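Side-chain contacts in tyrosine--tRNA ligase (PDB 2CYC), which catalyses the ATP-dependent attachment of tyrosine to its cognate tRNA, probably by way of a tyrosyl-adenylate intermediate: residues G39-G44 with L166-M171; W78-L83 with M153-G158. All coordinates share one frame; numbering follows the deposited sequence.

Contact 1. Residues G39-G44 with L166-M171. With TYR (tyrosine), chain C.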
ATOM      1  N   GLY A  39     -18.535  -4.480  -5.571  1.00 16.94           N
ATOM      2  CA  GLY A  39     -17.841  -5.276  -4.581  1.00 16.97           C
ATOM      3  C   GLY A  39     -18.512  -5.241  -3.226  1.00 21.42           C
ATOM      4  O   GLY A  39     -19.187  -4.273  -2.869  1.00 14.39           O
ATOM      5  N   PHE A  40     -18.331  -6.309  -2.460  1.00 16.01           N
ATOM      6  CA  PHE A  40     -18.928  -6.373  -1.140  1.00 15.27           C
ATOM      7  C   PHE A  40     -17.943  -6.951  -0.153  1.00 17.46           C
ATOM      8  O   PHE A  40     -17.200  -7.886  -0.461  1.00 20.11           O
ATOM      9  CB  PHE A  40     -20.150  -7.293  -1.111  1.00 16.97           C
ATOM     10  CG  PHE A  40     -21.209  -6.947  -2.097  1.00 21.54           C
ATOM     11  CD1 PHE A  40     -21.182  -7.483  -3.384  1.00 17.16           C
ATOM     12  CD2 PHE A  40     -22.257  -6.108  -1.737  1.00 18.05           C
ATOM     13  CE1 PHE A  40     -22.189  -7.192  -4.290  1.00 18.31           C
ATOM     14  CE2 PHE A  40     -23.270  -5.812  -2.642  1.00 15.25           C
ATOM     15  CZ  PHE A  40     -23.233  -6.358  -3.919  1.00 21.49           C
ATOM     16  N   GLU A  41     -17.947  -6.398   1.044  1.00 16.01           N
ATOM     17  CA  GLU A  41     -17.119  -6.952   2.091  1.00 21.90           C
ATOM     18  C   GLU A  41     -17.897  -8.195   2.536  1.00 21.99           C
ATOM     19  O   GLU A  41     -19.107  -8.286   2.317  1.00 16.74           O
ATOM     20  CB  GLU A  41     -16.993  -5.970   3.247  1.00 20.47           C
ATOM     21  CG  GLU A  41     -15.927  -4.891   3.027  1.00 31.83           C
ATOM     22  CD  GLU A  41     -15.500  -4.232   4.333  1.00 33.07           C
ATOM     23  OE1 GLU A  41     -15.918  -4.720   5.404  1.00 41.73           O
ATOM     24  OE2 GLU A  41     -14.748  -3.235   4.292  1.00 22.90           O
ATOM     25  N   ILE A  42     -17.207  -9.144   3.151  1.00 23.39           N
ATOM     26  CA  ILE A  42     -17.836 -10.371   3.630  1.00 24.48           C
ATOM     27  C   ILE A  42     -17.805 -10.292   5.164  1.00 29.89           C
ATOM     28  O   ILE A  42     -16.733 -10.337   5.772  1.00 27.47           O
ATOM     29  CB  ILE A  42     -17.032 -11.599   3.138  1.00 22.68           C
ATOM     30  CG1 ILE A  42     -16.782 -11.486   1.619  1.00 23.53           C
ATOM     31  CG2 ILE A  42     -17.773 -12.886   3.471  1.00 24.85           C
ATOM     32  CD1 ILE A  42     -18.066 -11.462   0.740  1.00 15.60           C
ATOM     33  N   SER A  43     -18.965 -10.163   5.798  1.00 28.71           N
ATOM     34  CA  SER A  43     -18.968 -10.040   7.258  1.00 38.93           C
ATOM     35  C   SER A  43     -20.310 -10.117   7.963  1.00 40.08           C
ATOM     36  O   SER A  43     -20.457  -9.543   9.044  1.00 48.54           O
ATOM     37  CB  SER A  43     -18.336  -8.716   7.657  1.00 46.28           C
ATOM     38  OG  SER A  43     -19.122  -7.636   7.175  1.00 48.72           O
ATOM     39  N   GLY A  44     -21.288 -10.796   7.377  1.00 37.06           N
ATOM     40  CA  GLY A  44     -22.580 -10.894   8.030  1.00 31.50           C
ATOM     41  C   GLY A  44     -23.711 -11.257   7.090  1.00 29.29           C
ATOM     42  O   GLY A  44     -23.493 -11.499   5.897  1.00 20.84           O
ATOM     43  N   LEU A 166      -5.303   1.874   5.143  1.00 17.84           N
ATOM     44  CA  LEU A 166      -5.092   2.979   4.206  1.00 17.48           C
ATOM     45  C   LEU A 166      -4.835   2.409   2.804  1.00 15.92           C
ATOM     46  O   LEU A 166      -5.060   3.079   1.800  1.00 19.45           O
ATOM     47  CB  LEU A 166      -3.895   3.838   4.638  1.00 20.34           C
ATOM     48  CG  LEU A 166      -4.142   4.934   5.686  1.00 27.67           C
ATOM     49  CD1 LEU A 166      -5.062   5.980   5.093  1.00 24.41           C
ATOM     50  CD2 LEU A 166      -4.755   4.349   6.948  1.00 21.56           C
ATOM     51  N   ILE A 167      -4.353   1.172   2.733  1.00 13.95           N
ATOM     52  CA  ILE A 167      -4.110   0.560   1.428  1.00 18.95           C
ATOM     53  C   ILE A 167      -5.450   0.178   0.775  1.00 15.85           C
ATOM     54  O   ILE A 167      -5.624   0.282  -0.441  1.00 18.77           O
ATOM     55  CB  ILE A 167      -3.215  -0.697   1.570  1.00 22.09           C
ATOM     56  CG1 ILE A 167      -1.852  -0.291   2.149  1.00 17.17           C
ATOM     57  CG2 ILE A 167      -3.051  -1.393   0.207  1.00 17.15           C
ATOM     58  CD1 ILE A 167      -0.954  -1.467   2.476  1.00 17.70           C
ATOM     59  N   TYR A 168      -6.398  -0.250   1.602  1.00 19.87           N
ATOM     60  CA  TYR A 168      -7.737  -0.662   1.156  1.00 15.95           C
ATOM     61  C   TYR A 168      -8.378   0.230   0.065  1.00 17.69           C
ATOM     62  O   TYR A 168      -8.816  -0.261  -0.977  1.00 23.25           O
ATOM     63  CB  TYR A 168      -8.651  -0.754   2.398  1.00 15.31           C
ATOM     64  CG  TYR A 168     -10.090  -1.219   2.190  1.00 18.79           C
ATOM     65  CD1 TYR A 168     -10.615  -2.247   2.967  1.00 17.77           C
ATOM     66  CD2 TYR A 168     -10.947  -0.574   1.293  1.00 13.59           C
ATOM     67  CE1 TYR A 168     -11.950  -2.624   2.872  1.00 20.89           C
ATOM     68  CE2 TYR A 168     -12.292  -0.944   1.191  1.00 16.47           C
ATOM     69  CZ  TYR A 168     -12.784  -1.971   1.986  1.00 23.55           C
ATOM     70  OH  TYR A 168     -14.106  -2.356   1.898  1.00 20.91           O
ATOM     71  N   PRO A 169      -8.430   1.548   0.275  1.00 18.60           N
ATOM     72  CA  PRO A 169      -9.054   2.368  -0.775  1.00 21.25           C
ATOM     73  C   PRO A 169      -8.324   2.322  -2.124  1.00 20.38           C
ATOM     74  O   PRO A 169      -8.946   2.414  -3.180  1.00 16.89           O
ATOM     75  CB  PRO A 169      -9.064   3.771  -0.161  1.00 17.56           C
ATOM     76  CG  PRO A 169      -9.064   3.493   1.343  1.00 21.34           C
ATOM     77  CD  PRO A 169      -8.056   2.376   1.433  1.00 20.33           C
ATOM     78  N   MET A 170      -7.004   2.201  -2.090  1.00 14.51           N
ATOM     79  CA  MET A 170      -6.247   2.145  -3.327  1.00 17.07           C
ATOM     80  C   MET A 170      -6.500   0.800  -4.013  1.00 16.65           C
ATOM     81  O   MET A 170      -6.445   0.688  -5.238  1.00 20.25           O
ATOM     82  CB  MET A 170      -4.755   2.370  -3.041  1.00 11.65           C
ATOM     83  CG  MET A 170      -4.466   3.777  -2.506  1.00 15.45           C
ATOM     84  SD  MET A 170      -4.913   5.110  -3.666  1.00 21.01           S
ATOM     85  CE  MET A 170      -6.634   5.483  -3.170  1.00 19.26           C
ATOM     86  N   MET A 171      -6.791  -0.221  -3.216  1.00 19.64           N
ATOM     87  CA  MET A 171      -7.095  -1.535  -3.768  1.00 18.89           C
ATOM     88  C   MET A 171      -8.469  -1.482  -4.452  1.00 18.06           C
ATOM     89  O   MET A 171      -8.671  -2.100  -5.498  1.00 18.08           O
ATOM     90  CB  MET A 171      -7.118  -2.591  -2.656  1.00 16.59           C
ATOM     91  CG  MET A 171      -5.749  -2.987  -2.124  1.00 15.83           C
ATOM     92  SD  MET A 171      -5.901  -3.939  -0.589  1.00 19.51           S
ATOM     93  CE  MET A 171      -6.777  -5.423  -1.194  1.00 15.91           C
TER
HETATM   94  N   TYR C 701     -15.761  -0.916   0.222  1.00 14.73           N
HETATM   95  CA  TYR C 701     -16.939  -1.765  -0.131  1.00 22.87           C
HETATM   96  C   TYR C 701     -17.894  -1.873   1.057  1.00 25.66           C
HETATM   97  O   TYR C 701     -17.517  -1.424   2.162  1.00 26.49           O
HETATM   98  CB  TYR C 701     -16.473  -3.167  -0.555  1.00 14.73           C
HETATM   99  CG  TYR C 701     -15.640  -3.170  -1.823  1.00 17.44           C
HETATM  100  CD1 TYR C 701     -16.168  -2.714  -3.030  1.00 14.90           C
HETATM  101  CD2 TYR C 701     -14.320  -3.631  -1.815  1.00 17.69           C
HETATM  102  CE1 TYR C 701     -15.396  -2.711  -4.205  1.00 16.73           C
HETATM  103  CE2 TYR C 701     -13.549  -3.642  -2.976  1.00 16.39           C
HETATM  104  CZ  TYR C 701     -14.087  -3.179  -4.166  1.00 16.40           C
HETATM  105  OH  TYR C 701     -13.309  -3.181  -5.311  1.00 16.00           O
HETATM  106  OXT TYR C 701     -19.004  -2.409   0.871  1.00 26.11           O
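E41 and Y168 line the tyrosine pocket of this class I synthetase and reach each other from the segment 39-44, which continues strand 36-40, and from helix 164-178. Their backbones stay far apart, the CA atoms of E41 and Y168 being 11.3 Å from each other, and two long side chains bridge the gap. In Y168, CG stands anti to the backbone N (chi1 -178°), which carries the ring off the helix toward the strand. Its OH donates to E41 OE2 at 2.6 Å, using the anti lone pair of that oxygen, and the carboxylate is turned 56° from the ring plane. The same OH accepts a hydrogen bond from the amino group of the bound tyrosine, 2.8 Å from the ligand N, which lies in plane at the ring edge. H76 packs edge-to-face with this ring. G39 suits its place because a CB there would run into the ligand ring; its O already lies 3.4 Å from CD1 of the bound tyrosine. A phenylalanine in place of Y168 lacks the hydroxyl and would probably leave the ligand amino group and E41 OE2 each one partner short. Since N80 also donates to OE2, this oxygen is gripped twice. The hydroxyl thus accepts from the ligand amino group while donating to an acid, and the carboxylate is likely to polarise it toward better acceptance.

Contact 2. Residues W78-L83 with M153-G158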
ATOM      1  N   TRP A  78     -10.609  -8.848   5.256  1.00 19.14           N
ATOM      2  CA  TRP A  78      -9.568  -9.294   6.177  1.00 21.42           C
ATOM      3  C   TRP A  78      -8.878  -8.043   6.742  1.00 27.03           C
ATOM      4  O   TRP A  78      -8.669  -7.914   7.952  1.00 23.60           O
ATOM      5  CB  TRP A  78      -8.588 -10.185   5.404  1.00 19.44           C
ATOM      6  CG  TRP A  78      -7.218 -10.366   6.008  1.00 21.19           C
ATOM      7  CD1 TRP A  78      -6.915 -10.612   7.322  1.00 20.39           C
ATOM      8  CD2 TRP A  78      -5.969 -10.351   5.302  1.00 18.45           C
ATOM      9  NE1 TRP A  78      -5.551 -10.753   7.474  1.00 25.70           N
ATOM     10  CE2 TRP A  78      -4.946 -10.596   6.252  1.00 20.78           C
ATOM     11  CE3 TRP A  78      -5.613 -10.155   3.952  1.00 18.03           C
ATOM     12  CZ2 TRP A  78      -3.583 -10.648   5.899  1.00 22.39           C
ATOM     13  CZ3 TRP A  78      -4.263 -10.208   3.596  1.00 18.95           C
ATOM     14  CH2 TRP A  78      -3.259 -10.453   4.574  1.00 23.65           C
ATOM     15  N   ILE A  79      -8.548  -7.117   5.850  1.00 21.36           N
ATOM     16  CA  ILE A  79      -7.909  -5.861   6.225  1.00 22.96           C
ATOM     17  C   ILE A  79      -8.821  -5.063   7.148  1.00 24.54           C
ATOM     18  O   ILE A  79      -8.370  -4.459   8.128  1.00 23.12           O
ATOM     19  CB  ILE A  79      -7.620  -5.003   4.974  1.00 18.16           C
ATOM     20  CG1 ILE A  79      -6.411  -5.572   4.228  1.00 14.53           C
ATOM     21  CG2 ILE A  79      -7.426  -3.540   5.367  1.00 12.34           C
ATOM     22  CD1 ILE A  79      -6.133  -4.863   2.907  1.00 13.59           C
ATOM     23  N   ASN A  80     -10.112  -5.077   6.836  1.00 18.36           N
ATOM     24  CA  ASN A  80     -11.072  -4.326   7.626  1.00 22.19           C
ATOM     25  C   ASN A  80     -11.565  -5.058   8.875  1.00 20.10           C
ATOM     26  O   ASN A  80     -12.578  -4.685   9.461  1.00 21.73           O
ATOM     27  CB  ASN A  80     -12.254  -3.898   6.740  1.00 14.86           C
ATOM     28  CG  ASN A  80     -12.905  -2.623   7.238  1.00 25.69           C
ATOM     29  OD1 ASN A  80     -12.313  -1.900   8.040  1.00 18.23           O
ATOM     30  ND2 ASN A  80     -14.112  -2.330   6.758  1.00 18.50           N
ATOM     31  N   ASP A  81     -10.836  -6.096   9.273  1.00 22.68           N
ATOM     32  CA  ASP A  81     -11.148  -6.889  10.465  1.00 26.15           C
ATOM     33  C   ASP A  81     -12.525  -7.550  10.531  1.00 31.02           C
ATOM     34  O   ASP A  81     -13.107  -7.657  11.607  1.00 25.86           O
ATOM     35  CB  ASP A  81     -10.955  -6.038  11.724  1.00 28.72           C
ATOM     36  CG  ASP A  81      -9.543  -5.499  11.848  1.00 31.89           C
ATOM     37  OD1 ASP A  81      -8.588  -6.292  11.689  1.00 30.18           O
ATOM     38  OD2 ASP A  81      -9.390  -4.288  12.107  1.00 31.60           O
ATOM     39  N   LYS A  82     -13.047  -8.016   9.403  1.00 28.72           N
ATOM     40  CA  LYS A  82     -14.355  -8.657   9.435  1.00 27.67           C
ATOM     41  C   LYS A  82     -14.204 -10.110   9.828  1.00 27.36           C
ATOM     42  O   LYS A  82     -13.155 -10.719   9.596  1.00 22.09           O
ATOM     43  CB  LYS A  82     -15.044  -8.557   8.072  1.00 30.00           C
ATOM     44  CG  LYS A  82     -15.323  -7.130   7.631  1.00 21.09           C
ATOM     45  CD  LYS A  82     -16.035  -6.342   8.719  1.00 30.48           C
ATOM     46  CE  LYS A  82     -16.411  -4.962   8.219  1.00 27.31           C
ATOM     47  NZ  LYS A  82     -16.856  -4.103   9.346  1.00 47.55           N
ATOM     48  N   LEU A  83     -15.253 -10.666  10.427  1.00 26.64           N
ATOM     49  CA  LEU A  83     -15.219 -12.051  10.841  1.00 22.43           C
ATOM     50  C   LEU A  83     -13.923 -12.306  11.598  1.00 25.95           C
ATOM     51  O   LEU A  83     -13.188 -13.256  11.312  1.00 26.30           O
ATOM     52  CB  LEU A  83     -15.339 -12.966   9.606  1.00 25.10           C
ATOM     53  CG  LEU A  83     -16.758 -12.980   8.997  1.00 30.72           C
ATOM     54  CD1 LEU A  83     -16.788 -13.641   7.616  1.00 21.80           C
ATOM     55  CD2 LEU A  83     -17.686 -13.726   9.960  1.00 30.86           C
ATOM     56  N   MET A 153     -15.019   2.390   4.041  1.00 23.98           N
ATOM     57  CA  MET A 153     -14.981   1.106   4.727  1.00 26.09           C
ATOM     58  C   MET A 153     -15.647   1.182   6.090  1.00 26.66           C
ATOM     59  O   MET A 153     -15.455   0.314   6.948  1.00 26.95           O
ATOM     60  CB  MET A 153     -13.547   0.565   4.825  1.00 28.15           C
ATOM     61  CG  MET A 153     -12.608   1.244   5.788  1.00 33.67           C
ATOM     62  SD  MET A 153     -10.893   0.646   5.466  1.00 39.64           S
ATOM     63  CE  MET A 153     -10.418   1.835   4.410  1.00  5.82           C
ATOM     64  N   GLY A 154     -16.451   2.230   6.261  1.00 28.99           N
ATOM     65  CA  GLY A 154     -17.190   2.430   7.492  1.00 35.82           C
ATOM     66  C   GLY A 154     -16.361   2.894   8.670  1.00 37.13           C
ATOM     67  O   GLY A 154     -16.746   2.679   9.814  1.00 38.71           O
ATOM     68  N   ARG A 155     -15.229   3.532   8.396  1.00 37.92           N
ATOM     69  CA  ARG A 155     -14.353   4.023   9.457  1.00 39.69           C
ATOM     70  C   ARG A 155     -14.046   5.499   9.335  1.00 42.22           C
ATOM     71  O   ARG A 155     -14.293   6.125   8.300  1.00 37.63           O
ATOM     72  CB  ARG A 155     -13.019   3.278   9.445  1.00 37.58           C
ATOM     73  CG  ARG A 155     -13.121   1.858   9.898  1.00 48.06           C
ATOM     74  CD  ARG A 155     -11.897   1.074   9.515  1.00 37.90           C
ATOM     75  NE  ARG A 155     -12.126  -0.335   9.782  1.00 49.69           N
ATOM     76  CZ  ARG A 155     -12.170  -0.868  10.996  1.00 50.01           C
ATOM     77  NH1 ARG A 155     -11.987  -0.099  12.060  1.00 51.75           N
ATOM     78  NH2 ARG A 155     -12.415  -2.163  11.145  1.00 54.40           N
ATOM     79  N   GLN A 156     -13.498   6.038  10.416  1.00 39.77           N
ATOM     80  CA  GLN A 156     -13.082   7.425  10.470  1.00 45.17           C
ATOM     81  C   GLN A 156     -11.596   7.355  10.808  1.00 45.08           C
ATOM     82  O   GLN A 156     -11.143   6.383  11.413  1.00 44.57           O
ATOM     83  CB  GLN A 156     -13.844   8.179  11.563  1.00 44.82           C
ATOM     84  CG  GLN A 156     -15.327   8.355  11.284  1.00 52.69           C
ATOM     85  CD  GLN A 156     -15.606   8.912   9.893  1.00 60.84           C
ATOM     86  OE1 GLN A 156     -14.990   9.892   9.463  1.00 58.77           O
ATOM     87  NE2 GLN A 156     -16.547   8.292   9.186  1.00 63.01           N
ATOM     88  N   MET A 157     -10.839   8.365  10.404  1.00 46.09           N
ATOM     89  CA  MET A 157      -9.413   8.386  10.685  1.00 51.73           C
ATOM     90  C   MET A 157      -9.124   8.340  12.182  1.00 57.72           C
ATOM     91  O   MET A 157      -9.437   9.280  12.912  1.00 61.59           O
ATOM     92  CB  MET A 157      -8.773   9.633  10.073  1.00 50.14           C
ATOM     93  CG  MET A 157      -8.357   9.461   8.619  1.00 49.15           C
ATOM     94  SD  MET A 157      -7.205   8.063   8.401  1.00 52.28           S
ATOM     95  CE  MET A 157      -5.799   8.628   9.318  1.00 39.09           C
ATOM     96  N   GLY A 158      -8.530   7.237  12.631  1.00 61.90           N
ATOM     97  CA  GLY A 158      -8.193   7.082  14.034  1.00 61.46           C
ATOM     98  C   GLY A 158      -6.722   7.358  14.281  1.00 61.67           C
ATOM     99  O   GLY A 158      -5.889   7.194  13.389  1.00 60.41           O
TER
HETATM  100  O   HOH W   1     -11.037  -2.949  13.514  1.00 44.86           O
HETATM  101  O   HOH W   2     -15.912  -0.928   9.463  1.00 59.56           O
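N80 is the first residue of 78-83 to grip the loop 153-158, and it does so just where helix 74-79 gives way to a turn. With CG anti to the backbone N (chi1 -152°), its amide extends to M153, where ND2 donates to M153 O at 3.0 Å, in the carbonyl plane and on a lone pair. M153 CB packs 3.5 Å from the same ND2. An asparagine fits because its other end is an acceptor: OD1 faces the edge of the R155 guanidinium, although its modelled separation from NE is too short to be relied on. Firmer is the bond from R155 NH2 to the backbone O of N80, 3.0 Å long with an N-H...O angle of 149°; this oxygen lies in the guanidinium plane, while NH2 sits above the plane of the carbonyl. D81, at positive phi, is the C-prime residue of the Schellman motif ending the helix. Its OD2 makes a long salt bridge of 3.8 Å to R155 NH2, which a water spans as well, and its stronger partner is K165. K82 follows, its NZ making a weak bond to a second water, which donates to M153 O. The contact therefore ties the C-terminal end of helix 74-79 to the loop between helices 143-148 and 164-178, with M153 lying against P169 of the latter helix and K139 of the second subunit hydrogen-bonded to W78 O and salt-bridged to D81 OD1.

Contact 2 is nested along the chain inside the loop that contact 1 closes, and the two centres lie 8 Å apart. They join directly where N80 ND2 comes 2.7 Å from E41 OE2, a probable hydrogen bond that makes N80 a second-shell residue holding the acid of the pocket. Beside it, S43 CB packs 3.3 Å from K82 CB. M153 provides another connection: its side chain is about 4 Å from that of Y168 and about 5 Å from the bound tyrosine. Contact 1 thus meets the amino acid itself, whereas contact 2 lies one shell further out, through N80 and M153, and both also touch the second subunit of the dimer.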